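Local atomic coordinates of glycerol dehydratase (Clostridium butyricum, PDB entry 1R9D), a protein that is a B12-independent glycyl-radical-family lyase that probably dehydrates glycerol, which is bound in this crystal form, by radical chemistry. Residues A[59-65]-A[217-222]; A[226-230]-A[242-246]; A[687-693]-A[726-732]. One frame throughout, in Å; residues are numbered along the deposited sequence.

Interaction 1: residues A[59-65]-A[217-222]; sequences LENIPIT and TYVNRY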
loop_
_atom_site.group_PDB
_atom_site.type_symbol
_atom_site.label_atom_id
_atom_site.label_comp_id
_atom_site.label_asym_id
_atom_site.label_seq_id
_atom_site.Cartn_x
_atom_site.Cartn_y
_atom_site.Cartn_z
ATOM N N LEU A 59 23.326 0.719 10.197
ATOM C CA LEU A 59 24.694 0.894 9.726
ATOM C C LEU A 59 25.512 1.913 10.512
ATOM O O LEU A 59 26.732 1.781 10.617
ATOM C CB LEU A 59 24.701 1.276 8.246
ATOM C CG LEU A 59 24.271 0.174 7.272
ATOM C CD1 LEU A 59 24.415 0.669 5.847
ATOM C CD2 LEU A 59 25.127 -1.060 7.485
ATOM N N GLU A 60 24.851 2.927 11.061
ATOM C CA GLU A 60 25.568 3.943 11.823
ATOM C C GLU A 60 25.873 3.515 13.255
ATOM O O GLU A 60 26.830 4.006 13.852
ATOM C CB GLU A 60 24.772 5.257 11.855
ATOM C CG GLU A 60 24.522 5.882 10.488
ATOM C CD GLU A 60 23.720 7.175 10.563
ATOM O OE1 GLU A 60 22.743 7.232 11.343
ATOM O OE2 GLU A 60 24.058 8.130 9.833
ATOM N N ASN A 61 25.091 2.586 13.797
ATOM C CA ASN A 61 25.271 2.171 15.187
ATOM C C ASN A 61 25.590 0.709 15.502
ATOM O O ASN A 61 25.888 0.377 16.650
ATOM C CB ASN A 61 24.034 2.590 15.977
ATOM C CG ASN A 61 23.786 4.086 15.907
ATOM O OD1 ASN A 61 24.490 4.868 16.542
ATOM N ND2 ASN A 61 22.796 4.490 15.116
ATOM N N ILE A 62 25.523 -0.166 14.506
ATOM C CA ILE A 62 25.807 -1.584 14.731
ATOM C C ILE A 62 27.289 -1.765 15.080
ATOM O O ILE A 62 28.154 -1.102 14.510
ATOM C CB ILE A 62 25.478 -2.422 13.463
ATOM C CG1 ILE A 62 25.499 -3.921 13.783
ATOM C CG2 ILE A 62 26.472 -2.110 12.369
ATOM C CD1 ILE A 62 24.288 -4.418 14.552
ATOM N N PRO A 63 27.600 -2.653 16.038
ATOM C CA PRO A 63 29.005 -2.867 16.403
ATOM C C PRO A 63 29.850 -3.255 15.194
ATOM O O PRO A 63 29.398 -3.992 14.317
ATOM C CB PRO A 63 28.924 -3.987 17.436
ATOM C CG PRO A 63 27.633 -3.708 18.114
ATOM C CD PRO A 63 26.709 -3.394 16.947
ATOM N N ILE A 64 31.075 -2.745 15.160
ATOM C CA ILE A 64 32.024 -3.005 14.084
ATOM C C ILE A 64 33.129 -3.899 14.646
ATOM O O ILE A 64 33.458 -3.805 15.827
ATOM C CB ILE A 64 32.637 -1.670 13.580
ATOM C CG1 ILE A 64 31.537 -0.802 12.970
ATOM C CG2 ILE A 64 33.720 -1.927 12.557
ATOM C CD1 ILE A 64 30.778 -1.488 11.855
ATOM N N THR A 65 33.688 -4.771 13.814
ATOM C CA THR A 65 34.747 -5.663 14.274
ATOM C C THR A 65 35.759 -6.020 13.196
ATOM O O THR A 65 35.399 -6.329 12.059
ATOM C CB THR A 65 34.182 -7.004 14.813
ATOM O OG1 THR A 65 33.277 -6.758 15.896
ATOM C CG2 THR A 65 35.318 -7.896 15.305
ATOM N N THR A 217 28.901 5.534 4.830
ATOM C CA THR A 217 29.198 5.791 6.236
ATOM C C THR A 217 29.734 4.528 6.904
ATOM O O THR A 217 30.693 4.578 7.682
ATOM C CB THR A 217 27.931 6.244 6.998
ATOM O OG1 THR A 217 27.441 7.465 6.430
ATOM C CG2 THR A 217 28.238 6.462 8.475
ATOM N N TYR A 218 29.106 3.397 6.592
ATOM C CA TYR A 218 29.496 2.109 7.158
ATOM C C TYR A 218 30.951 1.779 6.842
ATOM O O TYR A 218 31.715 1.401 7.731
ATOM C CB TYR A 218 28.591 0.997 6.612
ATOM C CG TYR A 218 28.790 -0.343 7.281
ATOM C CD1 TYR A 218 28.488 -0.519 8.632
ATOM C CD2 TYR A 218 29.287 -1.435 6.565
ATOM C CE1 TYR A 218 28.676 -1.749 9.257
ATOM C CE2 TYR A 218 29.481 -2.670 7.182
ATOM C CZ TYR A 218 29.175 -2.818 8.528
ATOM O OH TYR A 218 29.382 -4.029 9.151
ATOM N N VAL A 219 31.328 1.924 5.575
ATOM C CA VAL A 219 32.691 1.630 5.147
ATOM C C VAL A 219 33.695 2.555 5.836
ATOM O O VAL A 219 34.790 2.132 6.211
ATOM C CB VAL A 219 32.828 1.769 3.621
ATOM C CG1 VAL A 219 34.255 1.480 3.195
ATOM C CG2 VAL A 219 31.865 0.805 2.927
ATOM N N ASN A 220 33.316 3.817 6.006
ATOM C CA ASN A 220 34.191 4.783 6.660
ATOM C C ASN A 220 34.437 4.444 8.124
ATOM O O ASN A 220 35.479 4.797 8.677
ATOM C CB ASN A 220 33.610 6.191 6.524
ATOM C CG ASN A 220 33.938 6.819 5.187
ATOM O OD1 ASN A 220 33.167 7.620 4.651
ATOM N ND2 ASN A 220 35.098 6.466 4.641
ATOM N N ARG A 221 33.487 3.762 8.754
ATOM C CA ARG A 221 33.652 3.370 10.147
ATOM C C ARG A 221 34.772 2.337 10.260
ATOM O O ARG A 221 35.492 2.303 11.260
ATOM C CB ARG A 221 32.350 2.791 10.707
ATOM C CG ARG A 221 31.233 3.816 10.872
ATOM C CD ARG A 221 29.997 3.186 11.494
ATOM N NE ARG A 221 30.264 2.680 12.837
ATOM C CZ ARG A 221 29.535 1.747 13.443
ATOM N NH1 ARG A 221 28.490 1.211 12.824
ATOM N NH2 ARG A 221 29.855 1.340 14.664
ATOM N N TYR A 222 34.917 1.493 9.238
ATOM C CA TYR A 222 35.977 0.487 9.250
ATOM C C TYR A 222 37.319 1.138 8.960
ATOM O O TYR A 222 38.351 0.707 9.479
ATOM C CB TYR A 222 35.715 -0.623 8.221
ATOM C CG TYR A 222 34.770 -1.690 8.716
ATOM C CD1 TYR A 222 33.394 -1.565 8.539
ATOM C CD2 TYR A 222 35.249 -2.801 9.415
ATOM C CE1 TYR A 222 32.515 -2.515 9.046
ATOM C CE2 TYR A 222 34.375 -3.760 9.931
ATOM C CZ TYR A 222 33.010 -3.605 9.741
ATOM O OH TYR A 222 32.133 -4.530 10.251
HETATM O O HOH W 1 24.660 7.861 6.445
HETATM O O HOH W 2 28.386 -5.061 11.822
#
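The main bump is the guanidinium of R221, reaching from helix 217-222 into the hollow left where helix 47-61 ends and the chain turns away at I62. Its NH1 donates to L59 O and to I62 O, both at 2.9 Å, and its NH2 donates to I62 O at 3.0 Å. The two carbonyls lie near the guanidinium plane, while I64 CG1 covers one face, 3.2 Å from R221 NH2. Helix 197-230 is thus tied, side chain to backbone, to the last turn of helix 47-61 and the first residue beyond it, within the helical periphery of the pyruvate formate lyase-like region. I64 fills the groove across two tyrosines and beside R221: its CD1 lies 3.4 Å from Y218 CE1, and its CG2 sits 3.4 Å from the Y222 ring centroid, 19° off the normal, a CH-pi contact. L59 CD2 covers a face of Y218 at 3.9 Å from the centroid. Y222 OH donates to Y218 OH (3.0 Å), and water 2 joins Y218 OH to P63 O.

Interaction 2: residues A[226-230]-A[242-246]; sequences AKEIA and LNEIA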
loop_
_atom_site.group_PDB
_atom_site.type_symbol
_atom_site.label_atom_id
_atom_site.label_comp_id
_atom_site.label_asym_id
_atom_site.label_seq_id
_atom_site.Cartn_x
_atom_site.Cartn_y
_atom_site.Cartn_z
ATOM N N ALA A 226 40.329 0.707 11.532
ATOM C CA ALA A 226 41.626 0.190 11.103
ATOM C C ALA A 226 42.794 1.023 11.639
ATOM O O ALA A 226 43.700 0.484 12.276
ATOM C CB ALA A 226 41.683 0.130 9.578
ATOM N N LYS A 227 42.774 2.327 11.366
ATOM C CA LYS A 227 43.830 3.233 11.833
ATOM C C LYS A 227 43.978 3.148 13.347
ATOM O O LYS A 227 45.088 3.129 13.879
ATOM C CB LYS A 227 43.505 4.677 11.445
ATOM C CG LYS A 227 43.872 5.053 10.021
ATOM C CD LYS A 227 45.384 5.115 9.836
ATOM C CE LYS A 227 45.749 5.588 8.435
ATOM N NZ LYS A 227 47.220 5.630 8.204
ATOM N N GLU A 228 42.841 3.109 14.029
ATOM C CA GLU A 228 42.782 3.023 15.480
ATOM C C GLU A 228 43.525 1.790 15.997
ATOM O O GLU A 228 44.238 1.853 17.003
ATOM C CB GLU A 228 41.310 2.993 15.900
ATOM C CG GLU A 228 41.033 2.656 17.350
ATOM C CD GLU A 228 39.540 2.647 17.649
ATOM O OE1 GLU A 228 39.147 2.191 18.745
ATOM O OE2 GLU A 228 38.759 3.102 16.782
ATOM N N ILE A 229 43.354 0.666 15.308
ATOM C CA ILE A 229 44.016 -0.572 15.694
ATOM C C ILE A 229 45.495 -0.506 15.318
ATOM O O ILE A 229 46.359 -0.938 16.084
ATOM C CB ILE A 229 43.369 -1.794 14.994
ATOM C CG1 ILE A 229 41.929 -1.970 15.484
ATOM C CG2 ILE A 229 44.173 -3.049 15.283
ATOM C CD1 ILE A 229 41.178 -3.109 14.800
ATOM N N ALA A 230 45.778 0.048 14.141
ATOM C CA ALA A 230 47.146 0.176 13.649
ATOM C C ALA A 230 48.017 0.974 14.612
ATOM O O ALA A 230 49.159 0.601 14.887
ATOM C CB ALA A 230 47.147 0.845 12.280
ATOM N N LEU A 242 47.208 -2.943 8.483
ATOM C CA LEU A 242 46.059 -2.204 8.995
ATOM C C LEU A 242 45.964 -0.802 8.404
ATOM O O LEU A 242 44.865 -0.287 8.195
ATOM C CB LEU A 242 46.125 -2.133 10.519
ATOM C CG LEU A 242 45.867 -3.477 11.199
ATOM C CD1 LEU A 242 46.343 -3.444 12.638
ATOM C CD2 LEU A 242 44.382 -3.794 11.120
ATOM N N ASN A 243 47.111 -0.181 8.136
ATOM C CA ASN A 243 47.113 1.151 7.547
ATOM C C ASN A 243 46.683 1.084 6.090
ATOM O O ASN A 243 46.084 2.022 5.566
ATOM C CB ASN A 243 48.498 1.797 7.639
ATOM C CG ASN A 243 48.727 2.486 8.967
ATOM O OD1 ASN A 243 47.868 3.229 9.446
ATOM N ND2 ASN A 243 49.888 2.252 9.567
ATOM N N GLU A 244 46.997 -0.028 5.435
ATOM C CA GLU A 244 46.620 -0.194 4.040
ATOM C C GLU A 244 45.114 -0.441 3.958
ATOM O O GLU A 244 44.455 -0.006 3.015
ATOM C CB GLU A 244 47.385 -1.358 3.405
ATOM C CG GLU A 244 47.026 -1.592 1.944
ATOM C CD GLU A 244 47.388 -0.418 1.047
ATOM O OE1 GLU A 244 47.589 0.703 1.566
ATOM O OE2 GLU A 244 47.463 -0.613 -0.186
ATOM N N ILE A 245 44.579 -1.139 4.955
ATOM C CA ILE A 245 43.150 -1.422 5.012
ATOM C C ILE A 245 42.409 -0.101 5.196
ATOM O O ILE A 245 41.410 0.165 4.529
ATOM C CB ILE A 245 42.816 -2.367 6.196
ATOM C CG1 ILE A 245 43.394 -3.759 5.925
ATOM C CG2 ILE A 245 41.313 -2.441 6.408
ATOM C CD1 ILE A 245 43.235 -4.723 7.082
ATOM N N ALA A 246 42.910 0.733 6.101
ATOM C CA ALA A 246 42.288 2.025 6.348
ATOM C C ALA A 246 42.269 2.843 5.062
ATOM O O ALA A 246 41.296 3.542 4.776
ATOM C CB ALA A 246 43.046 2.774 7.435
#
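Alanine sets the spacing from the first residue onward. A226 points its CB at helix 242-246, where it meets A246 CB at 3.7 Å, I245 CG2 at 4.1 Å and the backbone L242 O at 3.5 Å. With only methyl groups between them, the CA atoms of A226 and A246 come within 5.1 Å, and the short segment axes approach to 8.1 Å. K227 leaves sideways, but its long chain bends back over the neighbouring helix: K227 CG packs 3.5 Å from A246 CB, and K227 NZ donates a 2.8 Å hydrogen bond to N243 OD1. The aliphatic part thus borders the apolar seam while the ammonium group pairs at its margin. I229 contributes from its flank, its CG2 lying 3.4 Å from L242 CD1; its side chain also touches I66 of a nearby loop. A230, one turn after A226, repeats the inward methyl, with A230 CB 3.6 Å from L242 CB and the two CA atoms 5.3 Å apart. The register therefore runs in opposite senses, A226 facing A246 and A230 facing L242, in accord with the 163° between the N-to-C directions. This is the close, alanine-lined packing of an antiparallel helical hairpin, in which helix 197-230 and helix 236-252 are joined by the short connection 231-235.

Interaction 3: residues A[687-693]-A[726-732]; sequences VSKLDHF and YFDQKGF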
loop_
_atom_site.group_PDB
_atom_site.type_symbol
_atom_site.label_atom_id
_atom_site.label_comp_id
_atom_site.label_asym_id
_atom_site.label_seq_id
_atom_site.Cartn_x
_atom_site.Cartn_y
_atom_site.Cartn_z
ATOM N N VAL A 687 18.284 -40.650 -15.059
ATOM C CA VAL A 687 17.964 -39.284 -14.670
ATOM C C VAL A 687 17.827 -38.356 -15.874
ATOM O O VAL A 687 17.005 -37.430 -15.867
ATOM C CB VAL A 687 19.029 -38.732 -13.696
ATOM C CG1 VAL A 687 18.709 -37.290 -13.317
ATOM C CG2 VAL A 687 19.069 -39.602 -12.450
ATOM N N SER A 688 18.612 -38.612 -16.916
ATOM C CA SER A 688 18.566 -37.768 -18.103
ATOM C C SER A 688 17.237 -37.859 -18.857
ATOM O O SER A 688 16.939 -37.006 -19.690
ATOM C CB SER A 688 19.727 -38.107 -19.049
ATOM O OG SER A 688 19.532 -39.358 -19.689
ATOM N N LYS A 689 16.428 -38.869 -18.555
ATOM C CA LYS A 689 15.145 -39.029 -19.240
ATOM C C LYS A 689 14.060 -38.072 -18.749
ATOM O O LYS A 689 13.042 -37.882 -19.417
ATOM C CB LYS A 689 14.661 -40.474 -19.115
ATOM C CG LYS A 689 15.568 -41.482 -19.813
ATOM C CD LYS A 689 15.218 -42.900 -19.404
ATOM C CE LYS A 689 16.190 -43.904 -20.007
ATOM N NZ LYS A 689 15.944 -45.281 -19.482
ATOM N N LEU A 690 14.267 -37.477 -17.578
ATOM C CA LEU A 690 13.303 -36.525 -17.036
ATOM C C LEU A 690 13.349 -35.255 -17.889
ATOM O O LEU A 690 14.306 -35.038 -18.634
ATOM C CB LEU A 690 13.667 -36.171 -15.594
ATOM C CG LEU A 690 13.881 -37.327 -14.616
ATOM C CD1 LEU A 690 14.417 -36.770 -13.290
ATOM C CD2 LEU A 690 12.575 -38.084 -14.411
ATOM N N ASP A 691 12.319 -34.421 -17.785
ATOM C CA ASP A 691 12.279 -33.162 -18.537
ATOM C C ASP A 691 12.983 -32.076 -17.716
ATOM O O ASP A 691 12.368 -31.432 -16.862
ATOM C CB ASP A 691 10.829 -32.741 -18.806
ATOM C CG ASP A 691 10.730 -31.516 -19.706
ATOM O OD1 ASP A 691 11.730 -30.779 -19.828
ATOM O OD2 ASP A 691 9.644 -31.284 -20.283
ATOM N N HIS A 692 14.273 -31.883 -17.972
ATOM C CA HIS A 692 15.060 -30.883 -17.251
ATOM C C HIS A 692 14.880 -29.467 -17.806
ATOM O O HIS A 692 15.388 -28.501 -17.230
ATOM C CB HIS A 692 16.539 -31.264 -17.297
ATOM C CG HIS A 692 16.863 -32.520 -16.547
ATOM N ND1 HIS A 692 17.162 -32.528 -15.201
ATOM C CD2 HIS A 692 16.938 -33.809 -16.957
ATOM C CE1 HIS A 692 17.411 -33.767 -14.814
ATOM N NE2 HIS A 692 17.283 -34.565 -15.860
ATOM N N PHE A 693 14.170 -29.342 -18.924
ATOM C CA PHE A 693 13.936 -28.032 -19.526
ATOM C C PHE A 693 12.773 -27.301 -18.856
ATOM O O PHE A 693 12.837 -26.093 -18.634
ATOM C CB PHE A 693 13.628 -28.165 -21.030
ATOM C CG PHE A 693 14.804 -28.592 -21.867
ATOM C CD1 PHE A 693 15.173 -29.930 -21.951
ATOM C CD2 PHE A 693 15.536 -27.650 -22.590
ATOM C CE1 PHE A 693 16.252 -30.330 -22.744
ATOM C CE2 PHE A 693 16.616 -28.034 -23.385
ATOM C CZ PHE A 693 16.975 -29.378 -23.465
ATOM N N TYR A 726 26.298 -37.438 -19.272
ATOM C CA TYR A 726 25.037 -37.045 -18.658
ATOM C C TYR A 726 24.554 -35.723 -19.264
ATOM O O TYR A 726 23.371 -35.566 -19.582
ATOM C CB TYR A 726 25.207 -36.912 -17.137
ATOM C CG TYR A 726 23.983 -36.392 -16.411
ATOM C CD1 TYR A 726 22.759 -37.067 -16.478
ATOM C CD2 TYR A 726 24.048 -35.216 -15.660
ATOM C CE1 TYR A 726 21.632 -36.580 -15.819
ATOM C CE2 TYR A 726 22.933 -34.723 -15.001
ATOM C CZ TYR A 726 21.726 -35.405 -15.084
ATOM O OH TYR A 726 20.617 -34.881 -14.462
ATOM N N PHE A 727 25.472 -34.778 -19.439
ATOM C CA PHE A 727 25.113 -33.485 -20.007
ATOM C C PHE A 727 24.751 -33.584 -21.490
ATOM O O PHE A 727 23.886 -32.856 -21.959
ATOM C CB PHE A 727 26.246 -32.471 -19.788
ATOM C CG PHE A 727 26.299 -31.917 -18.383
ATOM C CD1 PHE A 727 25.404 -32.354 -17.408
ATOM C CD2 PHE A 727 27.250 -30.964 -18.033
ATOM C CE1 PHE A 727 25.459 -31.845 -16.098
ATOM C CE2 PHE A 727 27.311 -30.455 -16.735
ATOM C CZ PHE A 727 26.420 -30.893 -15.772
ATOM N N ASP A 728 25.400 -34.484 -22.224
ATOM C CA ASP A 728 25.073 -34.649 -23.640
ATOM C C ASP A 728 23.649 -35.191 -23.766
ATOM O O ASP A 728 22.964 -34.937 -24.763
ATOM C CB ASP A 728 26.046 -35.608 -24.333
ATOM C CG ASP A 728 27.453 -35.037 -24.453
ATOM O OD1 ASP A 728 27.612 -33.795 -24.391
ATOM O OD2 ASP A 728 28.402 -35.833 -24.626
ATOM N N GLN A 729 23.214 -35.930 -22.743
ATOM C CA GLN A 729 21.873 -36.517 -22.698
ATOM C C GLN A 729 20.851 -35.518 -22.154
ATOM O O GLN A 729 19.698 -35.870 -21.902
ATOM C CB GLN A 729 21.864 -37.768 -21.813
ATOM C CG GLN A 729 22.751 -38.920 -22.276
ATOM C CD GLN A 729 22.063 -39.836 -23.262
ATOM O OE1 GLN A 729 21.998 -39.549 -24.458
ATOM N NE2 GLN A 729 21.531 -40.947 -22.763
ATOM N N LYS A 730 21.295 -34.280 -21.960
ATOM C CA LYS A 730 20.453 -33.188 -21.484
ATOM C C LYS A 730 20.174 -33.127 -19.987
ATOM O O LYS A 730 19.109 -32.675 -19.571
ATOM C CB LYS A 730 19.127 -33.162 -22.262
ATOM C CG LYS A 730 19.309 -33.051 -23.777
ATOM C CD LYS A 730 20.168 -31.855 -24.144
ATOM C CE LYS A 730 20.399 -31.762 -25.648
ATOM N NZ LYS A 730 21.331 -30.644 -25.963
ATOM N N GLY A 731 21.128 -33.586 -19.180
ATOM C CA GLY A 731 20.972 -33.501 -17.739
ATOM C C GLY A 731 21.243 -32.051 -17.366
ATOM O O GLY A 731 21.956 -31.354 -18.092
ATOM N N PHE A 732 20.703 -31.607 -16.235
ATOM C CA PHE A 732 20.826 -30.220 -15.776
ATOM C C PHE A 732 22.043 -29.938 -14.891
ATOM O O PHE A 732 22.807 -28.993 -15.131
ATOM C CB PHE A 732 19.552 -29.859 -14.999
ATOM C CG PHE A 732 19.347 -28.384 -14.782
ATOM C CD1 PHE A 732 18.415 -27.684 -15.545
ATOM C CD2 PHE A 732 20.045 -27.705 -13.787
ATOM C CE1 PHE A 732 18.176 -26.325 -15.317
ATOM C CE2 PHE A 732 19.815 -26.344 -13.551
ATOM C CZ PHE A 732 18.877 -25.656 -14.318
HETATM O O HOH W 3 15.960 -32.903 -20.239
#
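Van der Waals packing of side chains and backbone, with one CH-pi contact, joins the segments, burying 406 Å² in total. The Y726 ring reaches the start of the loop, with its CE1 3.9 Å from V687 CG1 and 4.0 Å from S688 CB. S688 CB also meets Q729 CB at 3.5 Å. The H692 ring lies over the chain as it leaves helix 712-728: G731 CA stands 4.3 Å from the ring centroid, 16° off its normal, the CH-pi contact, and H692 ND1 is 3.6 Å from F732 CB. At the outer margin, F693 CE1 approaches K730 CB at 4.1 Å.

Direct polar pairing serves to shape each segment. H692 NE2 donates to V687 O at 2.9 Å, bracing the type I turn from V687 to L690, while D691 OD1 accepts from F693 N at 3.0 Å in an Asx turn. In the other segment, G731 N to Y726 O and K730 N to F727 O, both 3.0 Å, form a Schellman motif with K730 at positive phi. An ideal CB on G731 would lie 2.1 Å from Y726 CZ, so the tyrosine ring occupies that space.

Between the segments, water 3 accepts from H692 N at 3.0 Å and donates to K730 O at 3.2 Å.

The contact joins the loop after helix 680-687 to the end of helix 712-728, just before strand 733-738. Helix 408-417 packs on F693, K730 and F732, and helix 607-624 touches L690 and D691 from the loop's side.

Overall arrangement
Along the chain the three contacts follow in series. Interactions 1 and 2 are neighbours, with centres 14 Å apart, and share helix 197-230: interaction 1 ties that helix to the end of helix 47-61, and interaction 2, further on, pairs its final turn with helix 236-252. Both belong to the helical periphery of the pyruvate formate lyase-like region. Interaction 3 lies in the glycine radical region, on the opposite side of the chain's centre, 48 and 52 Å from the centres of interactions 1 and 2. It leads into strand 733-738 of a mixed sheet, and the F732 side chain is about 12 Å from bound glycerol, so this contact is the one closer to the substrate.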